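Local coordinates for protein Exo-1,3/1,4-beta-glucanase (Pseudoalteromonas sp., PDB 3RRX) that probably cleaves glucose units from the ends of beta-1,3- and beta-1,4-linked glucans, as an exo-acting glycoside hydrolase of family 3, at residues A260-W265 / V292-A297; N296-V301 / I320-H325; I410-R415 / T462-K467. The protein carries 1 engineered substitution. All coordinates share one frame; numbering follows the deposited sequence.

Contact 1 of 3, residues A260-W265 / V292-A297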
# COMPACT_ATOMS: atom_id res chain seq x y z
N ALA A 260 -8.42 11.88 1.45
CA ALA A 260 -8.40 12.73 0.26
C ALA A 260 -7.02 12.70 -0.40
O ALA A 260 -6.02 12.39 0.25
CB ALA A 260 -8.79 14.16 0.60
N SER A 261 -6.97 13.06 -1.68
CA SER A 261 -5.75 12.89 -2.48
C SER A 261 -4.95 14.19 -2.69
O SER A 261 -5.52 15.28 -2.70
CB SER A 261 -6.10 12.29 -3.85
OG SER A 261 -7.02 13.14 -4.55
N PHE A 262 -3.64 14.04 -2.88
CA PHE A 262 -2.74 15.17 -3.11
C PHE A 262 -2.93 15.84 -4.48
O PHE A 262 -2.62 17.02 -4.64
CB PHE A 262 -1.28 14.71 -3.07
CG PHE A 262 -0.71 14.51 -1.69
CD1 PHE A 262 -0.62 15.57 -0.80
CD2 PHE A 262 -0.19 13.28 -1.32
CE1 PHE A 262 -0.05 15.39 0.46
CE2 PHE A 262 0.38 13.09 -0.06
CZ PHE A 262 0.44 14.15 0.83
N ASN A 263 -3.38 15.08 -5.47
CA ASN A 263 -3.48 15.60 -6.84
C ASN A 263 -4.53 16.69 -7.00
O ASN A 263 -5.34 16.95 -6.10
CB ASN A 263 -3.78 14.47 -7.83
CG ASN A 263 -5.12 13.80 -7.55
OD1 ASN A 263 -5.25 13.05 -6.59
ND2 ASN A 263 -6.12 14.09 -8.38
N SER A 264 -4.50 17.34 -8.16
CA SER A 264 -5.56 18.26 -8.55
C SER A 264 -6.46 17.58 -9.56
O SER A 264 -6.06 16.60 -10.20
CB SER A 264 -4.96 19.53 -9.16
OG SER A 264 -4.20 20.25 -8.20
N TRP A 265 -7.68 18.07 -9.70
CA TRP A 265 -8.57 17.61 -10.76
C TRP A 265 -8.90 18.81 -11.63
O TRP A 265 -9.47 19.80 -11.16
CB TRP A 265 -9.84 16.98 -10.18
CG TRP A 265 -10.87 16.61 -11.24
CD1 TRP A 265 -10.64 15.95 -12.42
CD2 TRP A 265 -12.28 16.89 -11.22
NE1 TRP A 265 -11.82 15.80 -13.12
CE2 TRP A 265 -12.83 16.37 -12.41
CE3 TRP A 265 -13.12 17.54 -10.30
CZ2 TRP A 265 -14.19 16.47 -12.71
CZ3 TRP A 265 -14.48 17.64 -10.60
CH2 TRP A 265 -15.00 17.10 -11.80
N VAL A 292 -10.32 11.86 6.12
CA VAL A 292 -9.06 12.33 6.70
C VAL A 292 -8.20 12.91 5.57
O VAL A 292 -8.21 12.40 4.45
CB VAL A 292 -8.30 11.19 7.44
CG1 VAL A 292 -8.00 10.02 6.49
CG2 VAL A 292 -7.01 11.71 8.10
N SER A 293 -7.47 14.00 5.84
CA SER A 293 -6.58 14.54 4.82
C SER A 293 -5.26 13.77 4.81
O SER A 293 -4.98 13.00 5.73
CB SER A 293 -6.32 16.03 5.05
OG SER A 293 -5.71 16.26 6.31
N ASP A 294 -4.46 13.98 3.76
CA ASP A 294 -3.13 13.38 3.69
C ASP A 294 -2.10 14.33 4.33
O ASP A 294 -2.44 15.45 4.72
CB ASP A 294 -2.77 13.04 2.23
CG ASP A 294 -1.82 11.83 2.11
OD1 ASP A 294 -1.07 11.55 3.06
OD2 ASP A 294 -1.83 11.15 1.05
N TRP A 295 -0.86 13.86 4.44
CA TRP A 295 0.20 14.51 5.23
C TRP A 295 0.45 15.98 4.86
O TRP A 295 1.07 16.26 3.84
CB TRP A 295 1.48 13.69 5.06
CG TRP A 295 2.67 14.11 5.89
CD1 TRP A 295 3.47 15.20 5.68
CD2 TRP A 295 3.22 13.41 7.00
NE1 TRP A 295 4.47 15.23 6.62
CE2 TRP A 295 4.35 14.14 7.44
CE3 TRP A 295 2.88 12.23 7.67
CZ2 TRP A 295 5.13 13.73 8.52
CZ3 TRP A 295 3.66 11.83 8.75
CH2 TRP A 295 4.77 12.58 9.17
N ASN A 296 -0.02 16.91 5.69
CA ASN A 296 0.08 18.35 5.38
C ASN A 296 -0.48 18.73 4.00
O ASN A 296 -0.09 19.75 3.42
CB ASN A 296 1.53 18.83 5.47
CG ASN A 296 2.00 19.02 6.89
OD1 ASN A 296 1.21 19.34 7.78
ND2 ASN A 296 3.30 18.83 7.13
N ALA A 297 -1.39 17.92 3.48
CA ALA A 297 -1.98 18.22 2.17
C ALA A 297 -2.71 19.58 2.19
O ALA A 297 -2.86 20.23 1.15
CB ALA A 297 -2.93 17.12 1.74
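Phe262 and Asp294 carry this contact as a stack of ring on carboxylate. The two planes lie 22° apart, and OD2 of Asp294 comes within 3.1 Å of CE2 of Phe262. Over the same ring, CB of Asp294 makes a CH-pi contact, 4.0 Å from the centroid of Phe262. CG of Asp294 stands anti to the backbone N (chi1 -150°), which turns the carboxylate back over the ring. Apolar contact adds CB of Ala297, which meets CE1 of Phe262 at 3.6 Å; the backbone O of Trp295 lies at the ring edge, in its plane. Among the polar bonds, Ala260 N gives its hydrogen to Val292 O at 3.1 Å, a rung between neighbouring strands. OD1 of Asp294, met on its anti side, accepts from Trp295 N at 2.7 Å, fixing the carboxylate at the head of a type II turn that Ala297 N closes onto Asp294 O. Outside the pair, His271 bonds to Asp294 N, and Arg229 makes a cation-pi contact with Phe262. Parallel neighbours, strands 257-260 and 290-292 lead here into the loops at the C-terminal end of a TIM barrel, where such enzymes place their active site.

Contact 2 of 3, residues N296-V301 / I320-H325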
# COMPACT_ATOMS: atom_id res chain seq x y z
N ASN A 296 -0.02 16.91 5.69
CA ASN A 296 0.08 18.35 5.38
C ASN A 296 -0.48 18.73 4.00
O ASN A 296 -0.09 19.75 3.42
CB ASN A 296 1.53 18.83 5.47
CG ASN A 296 2.00 19.02 6.89
OD1 ASN A 296 1.21 19.34 7.78
ND2 ASN A 296 3.30 18.83 7.13
N ALA A 297 -1.39 17.92 3.48
CA ALA A 297 -1.98 18.22 2.17
C ALA A 297 -2.71 19.58 2.19
O ALA A 297 -2.86 20.23 1.15
CB ALA A 297 -2.93 17.12 1.74
N HIS A 298 -3.17 19.99 3.36
CA HIS A 298 -3.95 21.22 3.45
C HIS A 298 -3.14 22.45 3.07
O HIS A 298 -3.69 23.46 2.64
CB HIS A 298 -4.52 21.40 4.87
CG HIS A 298 -3.47 21.53 5.93
ND1 HIS A 298 -2.84 20.43 6.49
CD2 HIS A 298 -2.93 22.62 6.53
CE1 HIS A 298 -1.98 20.84 7.40
NE2 HIS A 298 -2.01 22.16 7.45
N LYS A 299 -1.83 22.39 3.24
CA LYS A 299 -1.03 23.58 3.00
C LYS A 299 -1.04 24.00 1.52
O LYS A 299 -0.78 25.15 1.20
CB LYS A 299 0.40 23.42 3.54
CG LYS A 299 1.39 22.83 2.58
CD LYS A 299 2.81 22.93 3.14
CE LYS A 299 3.84 22.68 2.04
NZ LYS A 299 5.25 22.81 2.52
N PHE A 300 -1.39 23.07 0.64
CA PHE A 300 -1.37 23.36 -0.80
C PHE A 300 -2.68 23.95 -1.35
O PHE A 300 -2.75 24.35 -2.51
CB PHE A 300 -0.96 22.11 -1.59
CG PHE A 300 0.39 21.58 -1.19
CD1 PHE A 300 1.54 22.13 -1.73
CD2 PHE A 300 0.50 20.57 -0.25
CE1 PHE A 300 2.80 21.66 -1.34
CE2 PHE A 300 1.75 20.10 0.14
CZ PHE A 300 2.90 20.65 -0.41
N VAL A 301 -3.71 24.00 -0.51
CA VAL A 301 -5.00 24.55 -0.92
C VAL A 301 -4.89 26.08 -0.97
O VAL A 301 -4.18 26.68 -0.16
CB VAL A 301 -6.12 24.09 0.04
CG1 VAL A 301 -7.47 24.77 -0.27
CG2 VAL A 301 -6.24 22.56 -0.02
N ILE A 320 -7.91 16.42 10.19
CA ILE A 320 -6.78 17.05 9.51
C ILE A 320 -5.46 16.41 9.94
O ILE A 320 -5.11 16.43 11.12
CB ILE A 320 -6.74 18.56 9.78
CG1 ILE A 320 -8.00 19.23 9.22
CG2 ILE A 320 -5.51 19.18 9.12
CD1 ILE A 320 -7.99 19.34 7.71
N MET A 321 -4.74 15.84 8.98
CA MET A 321 -3.43 15.25 9.26
C MET A 321 -2.42 16.38 9.25
O MET A 321 -1.95 16.79 8.20
CB MET A 321 -3.07 14.19 8.21
CG MET A 321 -1.79 13.36 8.52
SD MET A 321 -1.45 12.11 7.26
CE MET A 321 -2.83 11.00 7.50
N VAL A 322 -2.12 16.91 10.43
CA VAL A 322 -1.18 18.02 10.55
C VAL A 322 -0.13 17.62 11.58
O VAL A 322 -0.19 17.96 12.76
CB VAL A 322 -1.92 19.36 10.86
CG1 VAL A 322 -2.89 19.22 12.04
CG2 VAL A 322 -0.92 20.51 11.07
N PRO A 323 0.85 16.82 11.12
CA PRO A 323 1.75 16.11 12.04
C PRO A 323 2.56 17.01 12.97
O PRO A 323 2.77 16.65 14.14
CB PRO A 323 2.67 15.33 11.09
CG PRO A 323 2.50 15.94 9.74
CD PRO A 323 1.10 16.49 9.71
N GLU A 324 2.99 18.16 12.47
CA GLU A 324 3.92 19.02 13.19
C GLU A 324 3.29 20.31 13.71
O GLU A 324 3.60 20.76 14.82
CB GLU A 324 5.11 19.36 12.29
CG GLU A 324 6.08 20.36 12.91
CD GLU A 324 7.33 20.58 12.08
OE1 GLU A 324 7.37 20.15 10.91
OE2 GLU A 324 8.28 21.21 12.61
N HIS A 325 2.40 20.91 12.92
CA HIS A 325 1.88 22.24 13.24
C HIS A 325 0.49 22.20 13.88
O HIS A 325 -0.25 23.18 13.83
CB HIS A 325 1.85 23.12 11.99
CG HIS A 325 3.19 23.28 11.33
ND1 HIS A 325 3.75 22.31 10.53
CD2 HIS A 325 4.08 24.30 11.37
CE1 HIS A 325 4.92 22.72 10.09
NE2 HIS A 325 5.15 23.93 10.59
O HOH W 1 2.41 19.94 10.19
O HOH W 2 5.83 19.44 8.68
O HOH W 3 -3.75 17.80 5.76
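Met321 O is gripped twice: Asn296 N donates to it at 3.2 Å (154° at the hydrogen), and water 3 donates to it too. The same water lies in the ring plane of His298, 2.9 Å from ND1, and so ties the imidazole to the strand carbonyl. His298 keeps CG between its backbone N and carbonyl carbon (chi1 62°), which sets the ring against Ile320 and Val322; CE1 rests 3.8 Å from Val322 CB and ND1 4.0 Å from Ile320 CG2. Its NE2 is bonded to Leu306 O, and Phe329 meets the ring edge-to-face. Asn296 instead works with its amide. OD1 of Asn296 packs 3.4 Å from Pro323 CD and accepts a hydrogen from water 1 at 2.8 Å; that water also takes the hydrogen of His325 N and bonds to His325 ND1. With an alanine at Asn296, water 1 would probably lose its acceptor OD1, breaking the bridge to His325, and a gap would open beside Pro323 CD. Strand 320-321 pairs with strand 43-44, and His325 stands at the N-cap position of helix 326-338, so Asn296 and His298, around the start of 3-10 segment 297-300, meet a strand-to-helix junction of the (alpha/beta)8 barrel.

Contact 3 of 3, residues I410-R415 / T462-K467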
# COMPACT_ATOMS: atom_id res chain seq x y z
N ILE A 410 13.45 -25.28 -13.31
CA ILE A 410 14.81 -25.79 -13.26
C ILE A 410 14.91 -26.94 -12.26
O ILE A 410 14.41 -26.83 -11.15
CB ILE A 410 15.78 -24.68 -12.80
CG1 ILE A 410 15.85 -23.58 -13.85
CG2 ILE A 410 17.17 -25.26 -12.50
CD1 ILE A 410 16.31 -22.25 -13.28
N LYS A 411 15.55 -28.03 -12.67
CA LYS A 411 15.82 -29.13 -11.74
C LYS A 411 16.54 -28.64 -10.49
O LYS A 411 17.61 -28.04 -10.59
CB LYS A 411 16.68 -30.21 -12.43
CG LYS A 411 15.95 -31.00 -13.50
CD LYS A 411 14.88 -31.89 -12.89
CE LYS A 411 14.21 -32.75 -13.96
NZ LYS A 411 15.13 -33.78 -14.53
N ALA A 412 15.97 -28.91 -9.32
CA ALA A 412 16.55 -28.44 -8.07
C ALA A 412 17.92 -29.06 -7.79
O ALA A 412 18.72 -28.51 -7.03
CB ALA A 412 15.59 -28.70 -6.90
N SER A 413 18.18 -30.21 -8.42
CA SER A 413 19.45 -30.91 -8.22
C SER A 413 20.55 -30.41 -9.16
O SER A 413 21.64 -30.97 -9.19
CB SER A 413 19.26 -32.41 -8.41
OG SER A 413 18.73 -32.69 -9.70
N SER A 414 20.27 -29.35 -9.91
CA SER A 414 21.24 -28.81 -10.86
C SER A 414 22.33 -28.01 -10.17
O SER A 414 22.27 -27.77 -8.96
CB SER A 414 20.54 -27.88 -11.87
OG SER A 414 19.48 -28.53 -12.54
N ARG A 415 23.31 -27.57 -10.95
CA ARG A 415 24.28 -26.59 -10.48
C ARG A 415 23.84 -25.21 -10.96
O ARG A 415 23.79 -24.93 -12.17
CB ARG A 415 25.68 -26.90 -11.01
CG ARG A 415 26.73 -25.90 -10.56
CD ARG A 415 28.09 -26.22 -11.15
NE ARG A 415 28.43 -27.63 -10.99
CZ ARG A 415 29.14 -28.12 -9.98
NH1 ARG A 415 29.58 -27.31 -9.02
NH2 ARG A 415 29.40 -29.42 -9.92
N THR A 462 19.87 -27.16 -1.97
CA THR A 462 20.64 -27.96 -1.02
C THR A 462 19.86 -29.22 -0.63
O THR A 462 20.41 -30.32 -0.61
CB THR A 462 21.01 -27.14 0.22
OG1 THR A 462 21.96 -26.14 -0.16
CG2 THR A 462 21.63 -28.02 1.32
N LYS A 463 18.57 -29.05 -0.35
CA LYS A 463 17.71 -30.19 -0.04
C LYS A 463 17.64 -31.22 -1.17
O LYS A 463 17.45 -32.41 -0.91
CB LYS A 463 16.30 -29.71 0.31
CG LYS A 463 16.19 -29.06 1.67
CD LYS A 463 14.77 -28.57 1.94
CE LYS A 463 14.66 -27.99 3.35
NZ LYS A 463 15.73 -26.99 3.63
N ALA A 464 17.79 -30.77 -2.41
CA ALA A 464 17.70 -31.67 -3.56
C ALA A 464 19.06 -32.24 -3.96
O ALA A 464 19.15 -33.01 -4.91
CB ALA A 464 17.04 -30.95 -4.75
N GLY A 465 20.12 -31.85 -3.25
CA GLY A 465 21.45 -32.33 -3.56
C GLY A 465 22.10 -31.62 -4.73
O GLY A 465 23.08 -32.11 -5.29
N GLY A 466 21.58 -30.46 -5.10
CA GLY A 466 22.20 -29.64 -6.13
C GLY A 466 23.31 -28.78 -5.57
O GLY A 466 23.69 -28.94 -4.41
N LYS A 467 23.82 -27.86 -6.37
CA LYS A 467 24.88 -26.95 -5.94
C LYS A 467 24.52 -25.53 -6.34
O LYS A 467 24.02 -25.29 -7.43
CB LYS A 467 26.23 -27.31 -6.59
CG LYS A 467 26.78 -28.66 -6.16
CD LYS A 467 27.02 -28.71 -4.66
CE LYS A 467 27.47 -30.11 -4.22
NZ LYS A 467 28.74 -30.52 -4.89
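Ser414 O and Lys467 N form the one hydrogen bond between these segments, 3.0 Å long and fairly straight at 164°. Beside it the backbones are in direct contact: Arg415 CA approaches Lys467 O at 3.3 Å, and Gly466 CA approaches Ser413 O at 3.4 Å, both as CA-H...O contacts. Gly466 sits so deep against the turn that a CB, if it had one, would run into Ala412 O and Ser414 O. Ala412 CB and Ala464 CB press together at 3.4 Å, closer than usual for two carbons, and Ser413 CB rests on the carbonyl oxygen of Ala464. Farther along, the Arg415 side chain leaves with CG anti to its N and bends at chi3 (-48°), laying one face of its guanidinium over Lys467 CB, which lies 4.1 Å from NH1. The two positive ends stay apart, Arg415 NH2 being 5.2 Å from Lys467 NZ. Behind this shell, both partners are shaped by turns. Residues 411-414 make a type I turn, whose Lys411 O receives both Ser414 N and Ser414 OG, the latter at 2.7 Å, from the same face of its plane. On the other segment, Gly465, the first residue out of helical conformation after helix 453-463, forms a Schellman motif, its positive phi turning the chain toward the strand. Asp481 secures Arg415 N through OD2. Strands 415-419 and 467-470 start here as parallel neighbours, joined by helices 426-430 and 453-463: a beta-alpha-beta crossover at the sheet edge of the C-terminal family 3 domain.

In the fold
Contacts 1 and 2 are two steps of one region: they share Asn296 and Ala297, and their centres lie 9 Å apart. Across them Ser293 OG reaches Met321 N at 2.9 Å, probably a hydrogen bond, and Trp295 CE2 packs against Pro323 CG at 3.5 Å. Together they link strand 257-260, strand 290-292 with the loop that follows it, and strand 320-321. A 1,2-ethanediol, probably from the crystallisation liquor, lies about 4 Å from the side chain of Trp295; such molecules often mark pockets. Contact 3 belongs to the other domain, its centre 51 Å from contact 1's and 55 Å from contact 2's, across the chain's centre. None of the three adjoins the sodium or calcium site.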